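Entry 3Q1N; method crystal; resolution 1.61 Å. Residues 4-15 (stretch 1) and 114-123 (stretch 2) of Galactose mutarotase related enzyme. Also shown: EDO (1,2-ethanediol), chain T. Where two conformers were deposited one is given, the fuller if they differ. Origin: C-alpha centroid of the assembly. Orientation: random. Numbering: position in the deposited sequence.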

# COMPACT_ATOMS: atom_id res chain seq x y z
N THR A 4 -10.93 2.21 -17.61
CA THR A 4 -11.45 3.33 -16.85
C THR A 4 -12.82 2.98 -16.25
O THR A 4 -13.60 2.23 -16.85
CB THR A 4 -11.54 4.62 -17.69
OG1 THR A 4 -12.49 4.50 -18.73
CG2 THR A 4 -10.16 5.00 -18.28
N ILE A 5 -13.08 3.50 -15.07
CA ILE A 5 -14.41 3.47 -14.47
C ILE A 5 -14.74 4.88 -14.08
O ILE A 5 -13.85 5.72 -13.93
CB ILE A 5 -14.52 2.49 -13.27
CG1 ILE A 5 -13.41 2.75 -12.22
CG2 ILE A 5 -14.47 0.98 -13.76
CD1 ILE A 5 -13.57 1.93 -10.90
N GLU A 6 -16.02 5.15 -13.93
CA GLU A 6 -16.43 6.52 -13.60
C GLU A 6 -17.85 6.59 -13.15
O GLU A 6 -18.66 5.71 -13.44
CB GLU A 6 -16.25 7.44 -14.81
CG GLU A 6 -17.13 7.16 -16.01
CD GLU A 6 -16.65 8.01 -17.20
OE1 GLU A 6 -16.89 9.23 -17.21
OE2 GLU A 6 -15.97 7.45 -18.09
N ASN A 7 -18.14 7.63 -12.38
CA ASN A 7 -19.52 7.97 -12.06
C ASN A 7 -19.66 9.48 -12.25
O ASN A 7 -18.84 10.12 -12.94
CB ASN A 7 -19.90 7.44 -10.66
CG ASN A 7 -19.09 8.05 -9.54
OD1 ASN A 7 -18.35 9.02 -9.75
ND2 ASN A 7 -19.24 7.50 -8.34
N SER A 8 -20.71 10.09 -11.72
CA SER A 8 -20.93 11.51 -11.98
C SER A 8 -19.83 12.41 -11.36
O SER A 8 -19.56 13.48 -11.88
CB SER A 8 -22.28 11.96 -11.44
OG SER A 8 -22.28 12.12 -10.05
N LYS A 9 -19.26 11.96 -10.25
CA LYS A 9 -18.26 12.76 -9.51
C LYS A 9 -16.79 12.46 -9.85
O LYS A 9 -15.92 13.35 -9.72
CB LYS A 9 -18.45 12.55 -8.00
CG LYS A 9 -19.74 13.17 -7.41
CD LYS A 9 -19.90 12.88 -5.89
CE LYS A 9 -18.90 13.69 -5.03
NZ LYS A 9 -18.92 13.31 -3.53
N PHE A 10 -16.50 11.22 -10.24
CA PHE A 10 -15.10 10.71 -10.22
C PHE A 10 -14.80 9.88 -11.47
O PHE A 10 -15.71 9.26 -12.03
CB PHE A 10 -14.86 9.84 -8.97
CG PHE A 10 -15.09 10.55 -7.67
CD1 PHE A 10 -14.39 11.69 -7.34
CD2 PHE A 10 -16.01 10.05 -6.76
CE1 PHE A 10 -14.62 12.34 -6.13
CE2 PHE A 10 -16.22 10.64 -5.56
CZ PHE A 10 -15.54 11.82 -5.24
N LYS A 11 -13.54 9.87 -11.90
CA LYS A 11 -13.04 8.92 -12.88
C LYS A 11 -11.74 8.29 -12.38
O LYS A 11 -10.90 8.99 -11.80
CB LYS A 11 -12.83 9.63 -14.22
CG LYS A 11 -12.45 8.70 -15.39
CD LYS A 11 -12.62 9.38 -16.73
CE LYS A 11 -12.32 8.45 -17.91
NZ LYS A 11 -12.50 9.20 -19.21
N ALA A 12 -11.58 7.00 -12.63
CA ALA A 12 -10.35 6.28 -12.23
C ALA A 12 -9.81 5.54 -13.47
O ALA A 12 -10.59 5.02 -14.31
CB ALA A 12 -10.62 5.29 -11.11
N GLY A 13 -8.49 5.49 -13.58
CA GLY A 13 -7.82 4.71 -14.61
C GLY A 13 -6.95 3.69 -13.92
O GLY A 13 -6.24 4.03 -12.94
N ILE A 14 -7.08 2.43 -14.36
CA ILE A 14 -6.38 1.30 -13.74
C ILE A 14 -5.72 0.49 -14.83
O ILE A 14 -6.36 0.09 -15.81
CB ILE A 14 -7.31 0.35 -12.93
CG1 ILE A 14 -8.18 1.11 -11.91
CG2 ILE A 14 -6.49 -0.72 -12.21
CD1 ILE A 14 -9.62 1.30 -12.39
N ALA A 15 -4.43 0.23 -14.66
CA ALA A 15 -3.66 -0.56 -15.63
C ALA A 15 -3.86 -2.04 -15.39
O ALA A 15 -3.85 -2.52 -14.24
CB ALA A 15 -2.19 -0.22 -15.52
N THR A 114 -11.32 -5.82 -6.76
CA THR A 114 -12.47 -5.19 -7.34
C THR A 114 -12.45 -3.72 -6.95
O THR A 114 -12.29 -3.41 -5.77
CB THR A 114 -13.79 -5.88 -6.91
OG1 THR A 114 -13.81 -7.20 -7.46
CG2 THR A 114 -15.03 -5.08 -7.43
N TYR A 115 -12.54 -2.85 -7.97
CA TYR A 115 -12.57 -1.40 -7.77
C TYR A 115 -13.98 -0.93 -8.03
O TYR A 115 -14.57 -1.33 -9.01
CB TYR A 115 -11.63 -0.69 -8.72
CG TYR A 115 -10.16 -1.01 -8.53
CD1 TYR A 115 -9.41 -0.31 -7.59
CD2 TYR A 115 -9.55 -2.00 -9.28
CE1 TYR A 115 -8.06 -0.56 -7.43
CE2 TYR A 115 -8.19 -2.28 -9.09
CZ TYR A 115 -7.47 -1.56 -8.16
OH TYR A 115 -6.13 -1.81 -7.93
N MSE A 116 -14.49 -0.04 -7.19
CA MSE A 116 -15.78 0.56 -7.45
C MSE A 116 -15.80 2.02 -6.97
O MSE A 116 -15.41 2.31 -5.83
CB MSE A 116 -16.89 -0.25 -6.75
CG MSE A 116 -18.27 0.22 -7.13
SE MSE A 116 -19.67 -0.70 -6.15
CE MSE A 116 -18.74 -1.75 -4.83
N LEU A 117 -16.24 2.91 -7.86
CA LEU A 117 -16.45 4.31 -7.51
C LEU A 117 -17.87 4.49 -6.99
O LEU A 117 -18.84 3.89 -7.51
CB LEU A 117 -16.24 5.24 -8.70
CG LEU A 117 -14.79 5.40 -9.14
CD1 LEU A 117 -14.73 6.04 -10.55
CD2 LEU A 117 -13.94 6.14 -8.00
N THR A 118 -17.97 5.28 -5.93
CA THR A 118 -19.22 5.64 -5.25
C THR A 118 -19.25 7.13 -5.04
O THR A 118 -18.29 7.85 -5.37
CB THR A 118 -19.30 4.97 -3.83
OG1 THR A 118 -18.31 5.57 -2.97
CG2 THR A 118 -19.12 3.44 -3.93
N ASP A 119 -20.32 7.66 -4.46
CA ASP A 119 -20.32 9.09 -4.12
C ASP A 119 -19.17 9.50 -3.19
O ASP A 119 -18.73 10.64 -3.16
CB ASP A 119 -21.63 9.49 -3.44
CG ASP A 119 -22.76 9.67 -4.41
OD1 ASP A 119 -22.50 9.71 -5.63
OD2 ASP A 119 -23.92 9.78 -3.92
N GLY A 120 -18.73 8.57 -2.35
CA GLY A 120 -17.71 8.86 -1.36
C GLY A 120 -16.29 8.83 -1.89
O GLY A 120 -15.40 9.44 -1.28
N GLY A 121 -16.08 8.09 -2.98
CA GLY A 121 -14.75 7.84 -3.51
C GLY A 121 -14.59 6.45 -4.09
O GLY A 121 -15.49 5.95 -4.78
N LEU A 122 -13.44 5.82 -3.79
CA LEU A 122 -13.07 4.57 -4.45
C LEU A 122 -13.02 3.47 -3.42
O LEU A 122 -12.28 3.59 -2.44
CB LEU A 122 -11.67 4.68 -5.06
CG LEU A 122 -11.12 3.44 -5.76
CD1 LEU A 122 -11.90 3.15 -7.06
CD2 LEU A 122 -9.60 3.59 -5.97
N SER A 123 -13.83 2.43 -3.60
CA SER A 123 -13.79 1.23 -2.73
C SER A 123 -12.89 0.20 -3.45
O SER A 123 -12.90 0.12 -4.68
CB SER A 123 -15.21 0.70 -2.55
OG SER A 123 -16.07 1.65 -1.91
C1 EDO T . -12.16 -9.08 -6.15
O1 EDO T . -13.41 -9.64 -6.41
C2 EDO T . -11.75 -9.39 -4.71
O2 EDO T . -12.67 -9.05 -3.72
O HOH W 1 -21.28 10.22 -8.39

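Each stretch folds back on itself as a hairpin. In stretch 1, strands 4-6 and 10-15 are tied by I5 N to A12 O (3.0 Å), A12 N to I5 O (2.9 Å) and N7 N to F10 O (2.9 Å). In stretch 2 the rungs are M116 N to S123 O (3.0 Å), S123 N to M116 O (2.7 Å) and T118 N to G121 O (2.8 Å). No backbone-to-backbone hydrogen bond joins the hairpins. Strand 10-15 runs nearly antiparallel to strand 114-118 (165°) at a closest axial approach of 8.0 Å, a spacing filled by side chains, and strand 4-6 runs at 32° to it, N to C, with axes approaching to 7.1 Å.

Alternation along the strands decides which side chains meet: I5, F10, A12 and I14 point toward stretch 2, Y115 and L117 toward stretch 1, whereas E6, K11 and M116, a selenomethionine, point away. L117 has the largest covered area. Its m,t rotamer (chi1 -72°, chi2 165°) carries CD1 into the first hairpin, 3.5 Å from I5 O and 3.9 Å from I5 CG1, with A12 CB at 4.2 Å; L117 CD2 lies 3.9 Å from F10 CB. L117 CD1 also rests near backbone atoms, 3.5 Å from E6 CA and 3.9 Å from A12 N.

I5, with chi1 at 52° (p) and chi2 at 172° (t), extends CD1 to 3.9 Å from Y115 CB and 4.4 Å from L122 CD1. L122 starts sideways, but its t,p rotamer brings its end nearer. Farther along, I14 CG2 reaches Y115 CE2 at 3.9 Å, and I14 CG1 lies over one face of the tyrosine ring; the chi2 of I14, 102°, is off the usual wells in the conformer given.

Polar contacts gather at the turns. N7 (chi1 63°, chi2 10°) uses both ends of its amide: OD1 accepts from F10 N at 2.9 Å and, weakly, from K9 N at 3.1 Å, bracing its own turn, while ND2 donates to T118 O across the interface (3.1 Å, 150°). K9, in an m,t,p,t conformation, brings NZ to D119 O for a 2.7 Å hydrogen bond, pairing its charge with a backbone carbonyl. Water 1 adds a bridge, donating to D119 OD1 (3.1 Å) and hydrogen-bonded to S8 OG (2.7 Å).

F10 (chi1 -59°, chi2 -58°) turns its ring edge to the same carbonyls: CD2 is 3.5 Å from T118 O and CE2 is 3.5 Å from D119 O, so polarised C-H groups face the oxygens. G121, at phi/psi 144/-138, would jam a CB against the preceding carbonyl oxygen, which by itself calls for glycine.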